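Local atomic coordinates of tubulin-like protein CetZ (Methanosaeta thermophila, PDB entry 3ZID), a protein that binds GTP and probably hydrolyses it, and is thought to control archaeal cell shape as a cytoskeletal relative of tubulin and FtsZ. Residues L105-T110 with F203-L208; L123-L128 with R161-V166; K291-L296 with G301-G306. One frame throughout, in Å; residues are numbered along the deposited sequence.

In the fold
Contacts 1 and 2 help build the GTP-binding domain; contact 3 belongs to the second domain, away from the nucleotide site. Strand 105-111 of contact 1 lies within the parallel six-stranded sheet and leads into helix 117-131 of contact 2, which starts at the GTP-binding turn; the two contacts, with centres 18 Å apart, touch through V108 and I125. Contact 2 lies entirely between the two segments of contact 1 in sequence, whereas contact 3 comes after both. Helix 186-210 of contact 1 runs between the domains, one side toward the parallel sheet and another toward the mixed sheet that carries contact 3, whose centre is 22 Å from that of contact 1.

Contact 1. Residues L105-T110 with F203-L208; sequences LIFVMT and FLIEAL
The ring of F107 points at helix segment 203-208 and is met by two successive residues of it. Its CZ lies 3.8 Å from CD2 of L204, while CE2 lies 3.9 Å from CG1 of I205, with CD1 of the same isoleucine only slightly farther off. Both branches approach the outer end of the ring obliquely. With CG of F107 anti to the carbonyl carbon (chi1 -67°), the ring extends from the sheet to the helix, and I205, whose CB points neither at the strand nor away from it, still reaches the ring through CG1 and CD1. Two residues earlier on the strand and about one helical turn later on the helix, the contact is a single methyl pair: L105 CD2 sits 3.9 Å from L208 CD1, the two side chains crossing at about a right angle. This is the core packing of the tubulin/FtsZ fold, in which the long helix 186-210, the counterpart of the central helix of tubulin, lies against the parallel sheet of the nucleotide-binding domain, here antiparallel to the strand. The backbones stay well apart, with axes 12.0 Å at closest, so side chains alone bridge the interface. Toward the end of the strand the two segments no longer touch; M109 packs instead on M6 and I140. On the face of the helix directed to the second domain, the partly exposed E206 forms a salt bridge with K310, and F203 makes a cation-pi contact with R315.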
ATOM      1  N   LEU A 105      -5.729  11.207  11.358  1.00 18.14           N
ATOM      2  CA  LEU A 105      -4.926  10.506  10.371  1.00 22.34           C
ATOM      3  C   LEU A 105      -5.491   9.106  10.178  1.00 21.34           C
ATOM      4  O   LEU A 105      -5.663   8.357  11.137  1.00 20.27           O
ATOM      5  CB  LEU A 105      -3.467  10.437  10.861  1.00 18.52           C
ATOM      6  CG  LEU A 105      -2.453   9.659  10.026  1.00 14.75           C
ATOM      7  CD1 LEU A 105      -2.319  10.248   8.633  1.00 21.97           C
ATOM      8  CD2 LEU A 105      -1.095   9.673  10.736  1.00 18.53           C
ATOM      9  N   ILE A 106      -5.759   8.742   8.936  1.00 21.29           N
ATOM     10  CA  ILE A 106      -6.366   7.447   8.656  1.00 20.54           C
ATOM     11  C   ILE A 106      -5.561   6.704   7.612  1.00 22.07           C
ATOM     12  O   ILE A 106      -5.293   7.228   6.529  1.00 24.49           O
ATOM     13  CB  ILE A 106      -7.863   7.598   8.189  1.00 26.82           C
ATOM     14  CG1 ILE A 106      -8.672   8.438   9.200  1.00 26.49           C
ATOM     15  CG2 ILE A 106      -8.513   6.234   7.985  1.00 22.67           C
ATOM     16  CD1 ILE A 106     -10.163   8.685   8.801  1.00 20.16           C
ATOM     17  N   PHE A 107      -5.152   5.492   7.954  1.00 15.23           N
ATOM     18  CA  PHE A 107      -4.521   4.603   6.989  1.00 14.73           C
ATOM     19  C   PHE A 107      -5.499   3.555   6.535  1.00 21.49           C
ATOM     20  O   PHE A 107      -6.119   2.891   7.360  1.00 22.61           O
ATOM     21  CB  PHE A 107      -3.274   3.948   7.579  1.00 13.99           C
ATOM     22  CG  PHE A 107      -2.157   4.928   7.854  1.00 19.06           C
ATOM     23  CD1 PHE A 107      -1.401   5.452   6.811  1.00 19.09           C
ATOM     24  CD2 PHE A 107      -1.879   5.345   9.152  1.00 25.69           C
ATOM     25  CE1 PHE A 107      -0.350   6.365   7.049  1.00 13.33           C
ATOM     26  CE2 PHE A 107      -0.827   6.242   9.413  1.00 20.03           C
ATOM     27  CZ  PHE A 107      -0.075   6.769   8.361  1.00 16.03           C
ATOM     28  N   VAL A 108      -5.652   3.435   5.217  1.00 21.60           N
ATOM     29  CA  VAL A 108      -6.482   2.385   4.616  1.00 18.77           C
ATOM     30  C   VAL A 108      -5.586   1.416   3.862  1.00 19.85           C
ATOM     31  O   VAL A 108      -5.017   1.743   2.824  1.00 21.76           O
ATOM     32  CB  VAL A 108      -7.561   2.953   3.683  1.00 16.76           C
ATOM     33  CG1 VAL A 108      -8.427   1.829   3.133  1.00 18.15           C
ATOM     34  CG2 VAL A 108      -8.437   3.948   4.449  1.00 18.65           C
ATOM     35  N   MET A 109      -5.454   0.227   4.422  1.00 17.01           N
ATOM     36  CA  MET A 109      -4.505  -0.748   3.942  1.00 16.72           C
ATOM     37  C   MET A 109      -5.200  -1.888   3.244  1.00 18.53           C
ATOM     38  O   MET A 109      -6.090  -2.520   3.803  1.00 16.77           O
ATOM     39  CB  MET A 109      -3.692  -1.255   5.113  1.00 26.52           C
ATOM     40  CG  MET A 109      -3.202  -0.111   5.984  1.00 36.03           C
ATOM     41  SD  MET A 109      -2.313  -0.755   7.396  1.00 34.54           S
ATOM     42  CE  MET A 109      -3.579  -1.757   8.136  1.00 31.86           C
ATOM     43  N   THR A 110      -4.769  -2.140   2.014  1.00 19.24           N
ATOM     44  CA  THR A 110      -5.374  -3.149   1.175  1.00 21.92           C
ATOM     45  C   THR A 110      -4.429  -3.537   0.033  1.00 17.59           C
ATOM     46  O   THR A 110      -3.547  -2.759  -0.358  1.00 15.97           O
ATOM     47  CB  THR A 110      -6.715  -2.626   0.565  1.00 24.72           C
ATOM     48  OG1 THR A 110      -7.244  -3.615  -0.315  1.00 28.36           O
ATOM     49  CG2 THR A 110      -6.483  -1.369  -0.255  1.00 27.36           C
ATOM     50  N   PHE A 203       6.968   3.454  12.475  1.00 14.31           N
ATOM     51  CA  PHE A 203       8.014   4.472  12.527  1.00 16.79           C
ATOM     52  C   PHE A 203       7.379   5.812  12.089  1.00 19.51           C
ATOM     53  O   PHE A 203       7.559   6.839  12.747  1.00 17.41           O
ATOM     54  CB  PHE A 203       9.176   4.044  11.608  1.00 20.34           C
ATOM     55  CG  PHE A 203      10.421   4.904  11.696  1.00 22.44           C
ATOM     56  CD1 PHE A 203      10.482   6.020  12.502  1.00 24.10           C
ATOM     57  CD2 PHE A 203      11.547   4.565  10.958  1.00 21.07           C
ATOM     58  CE1 PHE A 203      11.647   6.801  12.565  1.00 25.38           C
ATOM     59  CE2 PHE A 203      12.706   5.333  11.011  1.00 20.57           C
ATOM     60  CZ  PHE A 203      12.749   6.459  11.813  1.00 17.62           C
ATOM     61  N   LEU A 204       6.634   5.803  10.988  1.00 20.00           N
ATOM     62  CA  LEU A 204       5.974   7.023  10.498  1.00 19.15           C
ATOM     63  C   LEU A 204       5.055   7.681  11.548  1.00 21.24           C
ATOM     64  O   LEU A 204       5.099   8.889  11.763  1.00 19.60           O
ATOM     65  CB  LEU A 204       5.181   6.722   9.235  1.00 15.59           C
ATOM     66  CG  LEU A 204       4.358   7.869   8.628  1.00 20.82           C
ATOM     67  CD1 LEU A 204       5.251   9.060   8.289  1.00 20.56           C
ATOM     68  CD2 LEU A 204       3.580   7.375   7.390  1.00 17.60           C
ATOM     69  N   ILE A 205       4.225   6.871  12.191  1.00 17.03           N
ATOM     70  CA  ILE A 205       3.331   7.348  13.222  1.00 16.72           C
ATOM     71  C   ILE A 205       4.109   7.921  14.408  1.00 17.88           C
ATOM     72  O   ILE A 205       3.812   9.011  14.871  1.00 17.40           O
ATOM     73  CB  ILE A 205       2.413   6.208  13.684  1.00 19.17           C
ATOM     74  CG1 ILE A 205       1.407   5.873  12.578  1.00 18.41           C
ATOM     75  CG2 ILE A 205       1.675   6.587  14.963  1.00 21.48           C
ATOM     76  CD1 ILE A 205       0.850   4.473  12.677  1.00 19.87           C
ATOM     77  N   GLU A 206       5.130   7.198  14.860  1.00 15.68           N
ATOM     78  CA  GLU A 206       6.012   7.673  15.937  1.00 20.19           C
ATOM     79  C   GLU A 206       6.645   9.030  15.615  1.00 17.42           C
ATOM     80  O   GLU A 206       6.594   9.954  16.417  1.00 27.95           O
ATOM     81  CB  GLU A 206       7.097   6.636  16.241  1.00 19.38           C
ATOM     82  CG  GLU A 206       7.909   6.955  17.499  1.00 33.04           C
ATOM     83  CD  GLU A 206       8.729   5.776  17.994  1.00 40.57           C
ATOM     84  OE1 GLU A 206       9.461   5.166  17.184  1.00 35.43           O
ATOM     85  OE2 GLU A 206       8.638   5.467  19.200  1.00 49.76           O
ATOM     86  N   ALA A 207       7.213   9.142  14.423  1.00 20.52           N
ATOM     87  CA  ALA A 207       7.817  10.376  13.957  1.00 24.76           C
ATOM     88  C   ALA A 207       6.804  11.511  13.974  1.00 34.04           C
ATOM     89  O   ALA A 207       7.075  12.577  14.527  1.00 42.28           O
ATOM     90  CB  ALA A 207       8.368  10.201  12.550  1.00 18.71           C
ATOM     91  N   LEU A 208       5.638  11.287  13.375  1.00 25.89           N
ATOM     92  CA  LEU A 208       4.601  12.325  13.342  1.00 24.63           C
ATOM     93  C   LEU A 208       4.134  12.709  14.742  1.00 28.71           C
ATOM     94  O   LEU A 208       3.824  13.871  15.006  1.00 35.60           O
ATOM     95  CB  LEU A 208       3.405  11.889  12.483  1.00 25.42           C
ATOM     96  CG  LEU A 208       3.665  11.709  10.982  1.00 27.92           C
ATOM     97  CD1 LEU A 208       2.490  11.036  10.252  1.00 30.13           C
ATOM     98  CD2 LEU A 208       3.996  13.029  10.323  1.00 29.56           C
TER

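Contact 2. Residues L123-L128 with R161-V166; sequences LMIHEL and REMIEV
M163 and V166 meet I125 and H126 of helix 117-131. Ahead of them E162 directs its CB toward the neighbouring helix without touching segment 123-128; its OE2 is engaged in salt bridges with R79 and K83, which tie helix 150-165 to helix 79-98. M163 follows, bent at its second torsion (chi2 -56°), which brings the sulfur across to I125: SD and CD1 lie 3.8 Å apart, the two side chains crossing at about a right angle. P139 of the sheet packs against both. The next contact is made by V166, whose two methyls have different partners. CG1, set between the backbone N and carbonyl carbon, packs on CG2 of I125 at 3.8 Å; CG2 presses close to the helix backbone at H126, 3.5 Å from both its CA and CB, and lies near the plane of the imidazole at its edge. No direct hydrogen bond links the segments, but a water bridges them beside the exposed H126. It lies in the plane of the H126 ring, 2.7 Å from ND1, and donates to V166 O at 3.0 Å, a carbonyl that K129 NZ also reaches. The two helices thus pack side by side on one face of the Rossmann-like parallel sheet, successive connections of its beta-alpha-beta crossovers, and helix 117-131 starts at the end of the glycine-rich GTP-binding turn G115-T116-G117, part of the tubulin signature motif.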
ATOM      1  N   LEU A 123     -14.133   3.019  -2.049  1.00 27.47           N
ATOM      2  CA  LEU A 123     -15.485   3.407  -1.640  1.00 29.43           C
ATOM      3  C   LEU A 123     -15.489   3.951  -0.234  1.00 31.49           C
ATOM      4  O   LEU A 123     -16.136   4.967   0.056  1.00 34.40           O
ATOM      5  CB  LEU A 123     -16.462   2.222  -1.723  1.00 30.14           C
ATOM      6  CG  LEU A 123     -16.661   1.667  -3.132  1.00 31.36           C
ATOM      7  CD1 LEU A 123     -17.709   0.533  -3.255  1.00 30.87           C
ATOM      8  CD2 LEU A 123     -17.042   2.812  -3.955  1.00 33.55           C
ATOM      9  N   MET A 124     -14.749   3.268   0.636  1.00 28.34           N
ATOM     10  CA  MET A 124     -14.661   3.634   2.043  1.00 26.72           C
ATOM     11  C   MET A 124     -13.940   4.969   2.211  1.00 27.95           C
ATOM     12  O   MET A 124     -14.286   5.775   3.068  1.00 30.02           O
ATOM     13  CB  MET A 124     -13.930   2.535   2.818  1.00 29.10           C
ATOM     14  CG  MET A 124     -14.239   2.513   4.316  1.00 34.72           C
ATOM     15  SD  MET A 124     -13.436   1.122   5.143  1.00 51.80           S
ATOM     16  CE  MET A 124     -13.693  -0.154   3.930  1.00 32.20           C
ATOM     17  N   ILE A 125     -12.928   5.205   1.395  1.00 24.52           N
ATOM     18  CA  ILE A 125     -12.190   6.461   1.500  1.00 30.83           C
ATOM     19  C   ILE A 125     -13.110   7.620   1.104  1.00 31.95           C
ATOM     20  O   ILE A 125     -13.125   8.675   1.755  1.00 28.44           O
ATOM     21  CB  ILE A 125     -10.917   6.428   0.632  1.00 27.44           C
ATOM     22  CG1 ILE A 125      -9.904   5.466   1.252  1.00 28.83           C
ATOM     23  CG2 ILE A 125     -10.338   7.824   0.451  1.00 26.01           C
ATOM     24  CD1 ILE A 125      -8.803   5.039   0.296  1.00 33.82           C
ATOM     25  N   HIS A 126     -13.899   7.412   0.056  1.00 26.80           N
ATOM     26  CA  HIS A 126     -14.832   8.437  -0.375  1.00 28.68           C
ATOM     27  C   HIS A 126     -15.722   8.868   0.779  1.00 34.60           C
ATOM     28  O   HIS A 126     -15.908  10.058   1.038  1.00 34.90           O
ATOM     29  CB  HIS A 126     -15.720   7.929  -1.522  1.00 32.19           C
ATOM     30  CG  HIS A 126     -16.675   8.969  -2.036  1.00 31.06           C
ATOM     31  ND1 HIS A 126     -16.250  10.144  -2.621  1.00 35.24           N
ATOM     32  CD2 HIS A 126     -18.025   9.048  -1.970  1.00 28.74           C
ATOM     33  CE1 HIS A 126     -17.300  10.879  -2.940  1.00 34.48           C
ATOM     34  NE2 HIS A 126     -18.388  10.235  -2.560  1.00 37.11           N
ATOM     35  N   GLU A 127     -16.285   7.887   1.464  1.00 30.42           N
ATOM     36  CA  GLU A 127     -17.181   8.169   2.568  1.00 29.63           C
ATOM     37  C   GLU A 127     -16.456   8.807   3.747  1.00 26.87           C
ATOM     38  O   GLU A 127     -16.967   9.730   4.377  1.00 29.38           O
ATOM     39  CB  GLU A 127     -17.900   6.887   2.987  1.00 38.16           C
ATOM     40  CG  GLU A 127     -18.890   6.393   1.945  1.00 42.96           C
ATOM     41  CD  GLU A 127     -19.920   7.464   1.590  1.00 56.00           C
ATOM     42  OE1 GLU A 127     -20.433   8.143   2.518  1.00 53.75           O
ATOM     43  OE2 GLU A 127     -20.211   7.635   0.387  1.00 61.69           O
ATOM     44  N   LEU A 128     -15.242   8.340   4.014  1.00 28.54           N
ATOM     45  CA  LEU A 128     -14.442   8.857   5.128  1.00 33.42           C
ATOM     46  C   LEU A 128     -14.075  10.332   4.954  1.00 37.15           C
ATOM     47  O   LEU A 128     -14.077  11.106   5.930  1.00 33.35           O
ATOM     48  CB  LEU A 128     -13.168   8.014   5.323  1.00 30.57           C
ATOM     49  CG  LEU A 128     -13.386   6.599   5.871  1.00 35.14           C
ATOM     50  CD1 LEU A 128     -12.106   5.783   5.801  1.00 35.65           C
ATOM     51  CD2 LEU A 128     -13.942   6.635   7.293  1.00 44.26           C
ATOM     52  N   ARG A 161      -6.767   3.198 -10.440  1.00 29.23           N
ATOM     53  CA  ARG A 161      -7.507   4.308 -11.032  1.00 34.72           C
ATOM     54  C   ARG A 161      -8.511   4.908 -10.065  1.00 34.28           C
ATOM     55  O   ARG A 161      -8.547   6.127  -9.892  1.00 39.81           O
ATOM     56  CB  ARG A 161      -8.210   3.886 -12.327  1.00 33.61           C
ATOM     57  CG  ARG A 161      -7.262   3.748 -13.499  1.00 45.20           C
ATOM     58  CD  ARG A 161      -7.903   3.042 -14.694  1.00 54.68           C
ATOM     59  NE  ARG A 161      -8.978   3.819 -15.307  1.00 56.35           N
ATOM     60  CZ  ARG A 161      -9.505   3.539 -16.493  1.00 54.09           C
ATOM     61  NH1 ARG A 161      -9.045   2.513 -17.191  1.00 53.70           N
ATOM     62  NH2 ARG A 161     -10.479   4.287 -16.987  1.00 57.91           N
ATOM     63  N   GLU A 162      -9.310   4.067  -9.418  1.00 34.77           N
ATOM     64  CA  GLU A 162     -10.284   4.577  -8.456  1.00 39.51           C
ATOM     65  C   GLU A 162      -9.659   5.289  -7.260  1.00 36.98           C
ATOM     66  O   GLU A 162     -10.226   6.265  -6.768  1.00 37.89           O
ATOM     67  CB  GLU A 162     -11.203   3.467  -7.956  1.00 40.58           C
ATOM     68  CG  GLU A 162     -12.180   2.966  -8.987  1.00 49.81           C
ATOM     69  CD  GLU A 162     -12.916   1.732  -8.522  1.00 54.21           C
ATOM     70  OE1 GLU A 162     -12.809   1.386  -7.325  1.00 52.21           O
ATOM     71  OE2 GLU A 162     -13.622   1.124  -9.348  1.00 62.01           O
ATOM     72  N   MET A 163      -8.502   4.801  -6.807  1.00 34.37           N
ATOM     73  CA  MET A 163      -7.777   5.398  -5.678  1.00 36.33           C
ATOM     74  C   MET A 163      -7.395   6.842  -5.974  1.00 37.50           C
ATOM     75  O   MET A 163      -7.610   7.733  -5.162  1.00 40.25           O
ATOM     76  CB  MET A 163      -6.496   4.606  -5.376  1.00 36.01           C
ATOM     77  CG  MET A 163      -6.660   3.353  -4.518  1.00 37.45           C
ATOM     78  SD  MET A 163      -7.453   3.646  -2.923  1.00 40.84           S
ATOM     79  CE  MET A 163      -7.104   2.083  -2.158  1.00 34.43           C
ATOM     80  N   ILE A 164      -6.825   7.058  -7.149  1.00 37.92           N
ATOM     81  CA  ILE A 164      -6.474   8.388  -7.605  1.00 37.48           C
ATOM     82  C   ILE A 164      -7.721   9.255  -7.721  1.00 37.40           C
ATOM     83  O   ILE A 164      -7.746  10.403  -7.263  1.00 37.77           O
ATOM     84  CB  ILE A 164      -5.781   8.314  -8.971  1.00 46.60           C
ATOM     85  CG1 ILE A 164      -4.441   7.597  -8.847  1.00 47.87           C
ATOM     86  CG2 ILE A 164      -5.588   9.699  -9.567  1.00 50.40           C
ATOM     87  CD1 ILE A 164      -3.852   7.282 -10.188  1.00 55.72           C
ATOM     88  N   GLU A 165      -8.758   8.679  -8.319  1.00 37.55           N
ATOM     89  CA  GLU A 165     -10.030   9.360  -8.528  1.00 42.66           C
ATOM     90  C   GLU A 165     -10.675   9.845  -7.230  1.00 38.09           C
ATOM     91  O   GLU A 165     -11.304  10.890  -7.187  1.00 35.85           O
ATOM     92  CB  GLU A 165     -10.980   8.438  -9.296  1.00 50.85           C
ATOM     93  CG  GLU A 165     -10.593   8.296 -10.765  1.00 62.83           C
ATOM     94  CD  GLU A 165     -11.591   7.494 -11.589  1.00 70.69           C
ATOM     95  OE1 GLU A 165     -12.335   6.672 -11.006  1.00 71.10           O
ATOM     96  OE2 GLU A 165     -11.613   7.678 -12.828  1.00 73.68           O
ATOM     97  N   VAL A 166     -10.520   9.083  -6.163  1.00 38.71           N
ATOM     98  CA  VAL A 166     -11.212   9.414  -4.925  1.00 43.08           C
ATOM     99  C   VAL A 166     -10.486  10.529  -4.146  1.00 41.75           C
ATOM    100  O   VAL A 166     -10.994  11.040  -3.145  1.00 45.67           O
ATOM    101  CB  VAL A 166     -11.419   8.147  -4.060  1.00 41.91           C
ATOM    102  CG1 VAL A 166     -10.134   7.789  -3.330  1.00 40.69           C
ATOM    103  CG2 VAL A 166     -12.567   8.333  -3.093  1.00 43.62           C
TER
HETATM  104  O   HOH W   1     -13.965  11.558  -3.080  1.00 43.09           O

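Contact 3. Residues K291-L296 with G301-G306; sequences KEIESL and GHVFKG
I293 presents two branches of its side chain to strand 302-309, one for V303 and one for K305. Its CG2, opposite the backbone N, meets V303 CG1 at 3.6 Å, while CG1, placed beside the backbone N (chi1 -64°), lies 3.7 Å from CD of K305. The valine splits its methyls in turn: CG1 faces the isoleucine, and CG2 comes to 4.0 Å from CB of L296, about one helical turn on, so that V303 packs against both residues, one with each methyl. The contact joins the helix and the final strand of a beta-alpha-beta unit, strand 270-279, helix 286-296, strand 302-309, in the second domain of the tubulin/FtsZ fold; helix and final strand run nearly antiparallel, at 158°, and I275 of the neighbouring first strand also packs on I293, L296 and V303. K305 takes a less common first torsion (chi1 77°), its CG between the backbone N and the carbonyl carbon. From there the chain runs extended, bringing CB and CD beside CG1 of I293, and bends only at the last torsion; its ammonium end leads away from the helix. On the helix itself S295 turns OG back to donate to K291 O at 3.1 Å, from the face of the carbonyl plane opposite to that used by its own backbone N, giving that oxygen two donors.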
ATOM      1  N   LYS A 291      23.530  19.049   5.808  1.00 24.23           N
ATOM      2  CA  LYS A 291      24.375  18.980   4.623  1.00 28.45           C
ATOM      3  C   LYS A 291      23.965  17.823   3.723  1.00 32.65           C
ATOM      4  O   LYS A 291      23.862  17.982   2.501  1.00 27.68           O
ATOM      5  CB  LYS A 291      25.848  18.843   5.020  1.00 34.05           C
ATOM      6  CG  LYS A 291      26.474  20.116   5.519  1.00 41.52           C
ATOM      7  CD  LYS A 291      27.781  19.837   6.245  1.00 53.98           C
ATOM      8  CE  LYS A 291      28.397  21.118   6.782  1.00 60.31           C
ATOM      9  NZ  LYS A 291      29.452  20.841   7.794  1.00 66.06           N
ATOM     10  N   GLU A 292      23.672  16.671   4.326  1.00 32.44           N
ATOM     11  CA  GLU A 292      23.184  15.537   3.545  1.00 36.68           C
ATOM     12  C   GLU A 292      21.843  15.800   2.892  1.00 34.73           C
ATOM     13  O   GLU A 292      21.636  15.428   1.741  1.00 41.85           O
ATOM     14  CB  GLU A 292      23.130  14.271   4.390  1.00 44.41           C
ATOM     15  CG  GLU A 292      24.506  13.820   4.853  1.00 53.83           C
ATOM     16  CD  GLU A 292      25.452  13.563   3.684  1.00 63.63           C
ATOM     17  OE1 GLU A 292      24.979  13.094   2.622  1.00 67.38           O
ATOM     18  OE2 GLU A 292      26.669  13.833   3.826  1.00 64.23           O
ATOM     19  N   ILE A 293      20.947  16.474   3.601  1.00 38.27           N
ATOM     20  CA  ILE A 293      19.634  16.776   3.044  1.00 43.56           C
ATOM     21  C   ILE A 293      19.806  17.727   1.858  1.00 47.30           C
ATOM     22  O   ILE A 293      19.217  17.520   0.783  1.00 46.24           O
ATOM     23  CB  ILE A 293      18.673  17.400   4.093  1.00 40.23           C
ATOM     24  CG1 ILE A 293      18.373  16.416   5.234  1.00 39.07           C
ATOM     25  CG2 ILE A 293      17.391  17.870   3.428  1.00 40.08           C
ATOM     26  CD1 ILE A 293      18.045  15.010   4.789  1.00 33.79           C
ATOM     27  N   GLU A 294      20.644  18.744   2.038  1.00 42.31           N
ATOM     28  CA  GLU A 294      20.938  19.676   0.950  1.00 44.92           C
ATOM     29  C   GLU A 294      21.371  18.952  -0.327  1.00 45.91           C
ATOM     30  O   GLU A 294      20.990  19.350  -1.428  1.00 51.65           O
ATOM     31  CB  GLU A 294      22.008  20.688   1.374  1.00 50.38           C
ATOM     32  CG  GLU A 294      21.555  21.669   2.451  1.00 56.17           C
ATOM     33  CD  GLU A 294      22.614  22.714   2.785  1.00 62.96           C
ATOM     34  OE1 GLU A 294      23.789  22.528   2.397  1.00 67.12           O
ATOM     35  OE2 GLU A 294      22.267  23.722   3.441  1.00 63.39           O
ATOM     36  N   SER A 295      22.144  17.877  -0.175  1.00 45.59           N
ATOM     37  CA  SER A 295      22.573  17.064  -1.314  1.00 45.74           C
ATOM     38  C   SER A 295      21.401  16.513  -2.102  1.00 37.94           C
ATOM     39  O   SER A 295      21.424  16.521  -3.323  1.00 43.13           O
ATOM     40  CB  SER A 295      23.442  15.894  -0.855  1.00 47.50           C
ATOM     41  OG  SER A 295      24.472  16.340  -0.005  1.00 59.73           O
ATOM     42  N   LEU A 296      20.373  16.054  -1.395  1.00 43.80           N
ATOM     43  CA  LEU A 296      19.199  15.428  -2.009  1.00 39.08           C
ATOM     44  C   LEU A 296      18.414  16.331  -2.938  1.00 47.16           C
ATOM     45  O   LEU A 296      17.703  15.851  -3.824  1.00 43.24           O
ATOM     46  CB  LEU A 296      18.243  14.897  -0.947  1.00 41.41           C
ATOM     47  CG  LEU A 296      18.774  13.796  -0.047  1.00 46.65           C
ATOM     48  CD1 LEU A 296      17.633  13.238   0.816  1.00 43.58           C
ATOM     49  CD2 LEU A 296      19.386  12.724  -0.930  1.00 44.01           C
ATOM     50  N   GLY A 301      13.266  17.517  -5.680  1.00 40.26           N
ATOM     51  CA  GLY A 301      12.843  18.906  -5.563  1.00 44.34           C
ATOM     52  C   GLY A 301      12.669  19.571  -4.196  1.00 47.13           C
ATOM     53  O   GLY A 301      13.271  20.607  -3.923  1.00 48.06           O
ATOM     54  N   HIS A 302      11.851  18.977  -3.337  1.00 41.07           N
ATOM     55  CA  HIS A 302      11.585  19.512  -2.007  1.00 38.04           C
ATOM     56  C   HIS A 302      11.791  18.439  -0.946  1.00 31.11           C
ATOM     57  O   HIS A 302      11.152  17.395  -0.991  1.00 28.51           O
ATOM     58  CB  HIS A 302      10.143  20.015  -1.928  1.00 51.80           C
ATOM     59  CG  HIS A 302       9.786  21.008  -2.992  1.00 67.55           C
ATOM     60  ND1 HIS A 302      10.329  22.274  -3.050  1.00 74.08           N
ATOM     61  CD2 HIS A 302       8.941  20.914  -4.049  1.00 71.24           C
ATOM     62  CE1 HIS A 302       9.831  22.919  -4.091  1.00 74.36           C
ATOM     63  NE2 HIS A 302       8.987  22.114  -4.714  1.00 72.77           N
ATOM     64  N   VAL A 303      12.696  18.669  -0.006  1.00 32.18           N
ATOM     65  CA  VAL A 303      12.934  17.693   1.048  1.00 33.10           C
ATOM     66  C   VAL A 303      12.694  18.297   2.419  1.00 30.31           C
ATOM     67  O   VAL A 303      13.252  19.332   2.746  1.00 30.05           O
ATOM     68  CB  VAL A 303      14.376  17.166   1.004  1.00 35.47           C
ATOM     69  CG1 VAL A 303      14.580  16.105   2.087  1.00 28.25           C
ATOM     70  CG2 VAL A 303      14.696  16.618  -0.387  1.00 31.64           C
ATOM     71  N   PHE A 304      11.843  17.658   3.206  1.00 28.77           N
ATOM     72  CA  PHE A 304      11.624  18.052   4.599  1.00 26.17           C
ATOM     73  C   PHE A 304      12.348  17.055   5.472  1.00 23.60           C
ATOM     74  O   PHE A 304      12.517  15.895   5.099  1.00 25.84           O
ATOM     75  CB  PHE A 304      10.142  17.996   4.964  1.00 21.81           C
ATOM     76  CG  PHE A 304       9.287  18.884   4.146  1.00 33.22           C
ATOM     77  CD1 PHE A 304       9.171  20.226   4.454  1.00 31.08           C
ATOM     78  CD2 PHE A 304       8.609  18.385   3.049  1.00 31.25           C
ATOM     79  CE1 PHE A 304       8.377  21.047   3.700  1.00 34.21           C
ATOM     80  CE2 PHE A 304       7.820  19.206   2.282  1.00 36.28           C
ATOM     81  CZ  PHE A 304       7.706  20.537   2.605  1.00 35.91           C
ATOM     82  N   LYS A 305      12.800  17.504   6.630  1.00 22.96           N
ATOM     83  CA  LYS A 305      13.537  16.623   7.504  1.00 25.14           C
ATOM     84  C   LYS A 305      13.034  16.726   8.907  1.00 23.41           C
ATOM     85  O   LYS A 305      12.504  17.761   9.314  1.00 29.81           O
ATOM     86  CB  LYS A 305      15.032  16.923   7.444  1.00 32.66           C
ATOM     87  CG  LYS A 305      15.440  18.150   8.222  1.00 35.47           C
ATOM     88  CD  LYS A 305      16.908  18.430   7.981  1.00 46.47           C
ATOM     89  CE  LYS A 305      17.445  19.429   8.986  1.00 46.64           C
ATOM     90  NZ  LYS A 305      17.350  18.857  10.346  1.00 52.67           N
ATOM     91  N   GLY A 306      13.151  15.621   9.627  1.00 21.82           N
ATOM     92  CA  GLY A 306      12.785  15.566  11.020  1.00 28.33           C
ATOM     93  C   GLY A 306      13.836  14.763  11.765  1.00 25.32           C
ATOM     94  O   GLY A 306      14.337  13.771  11.263  1.00 20.19           O
TER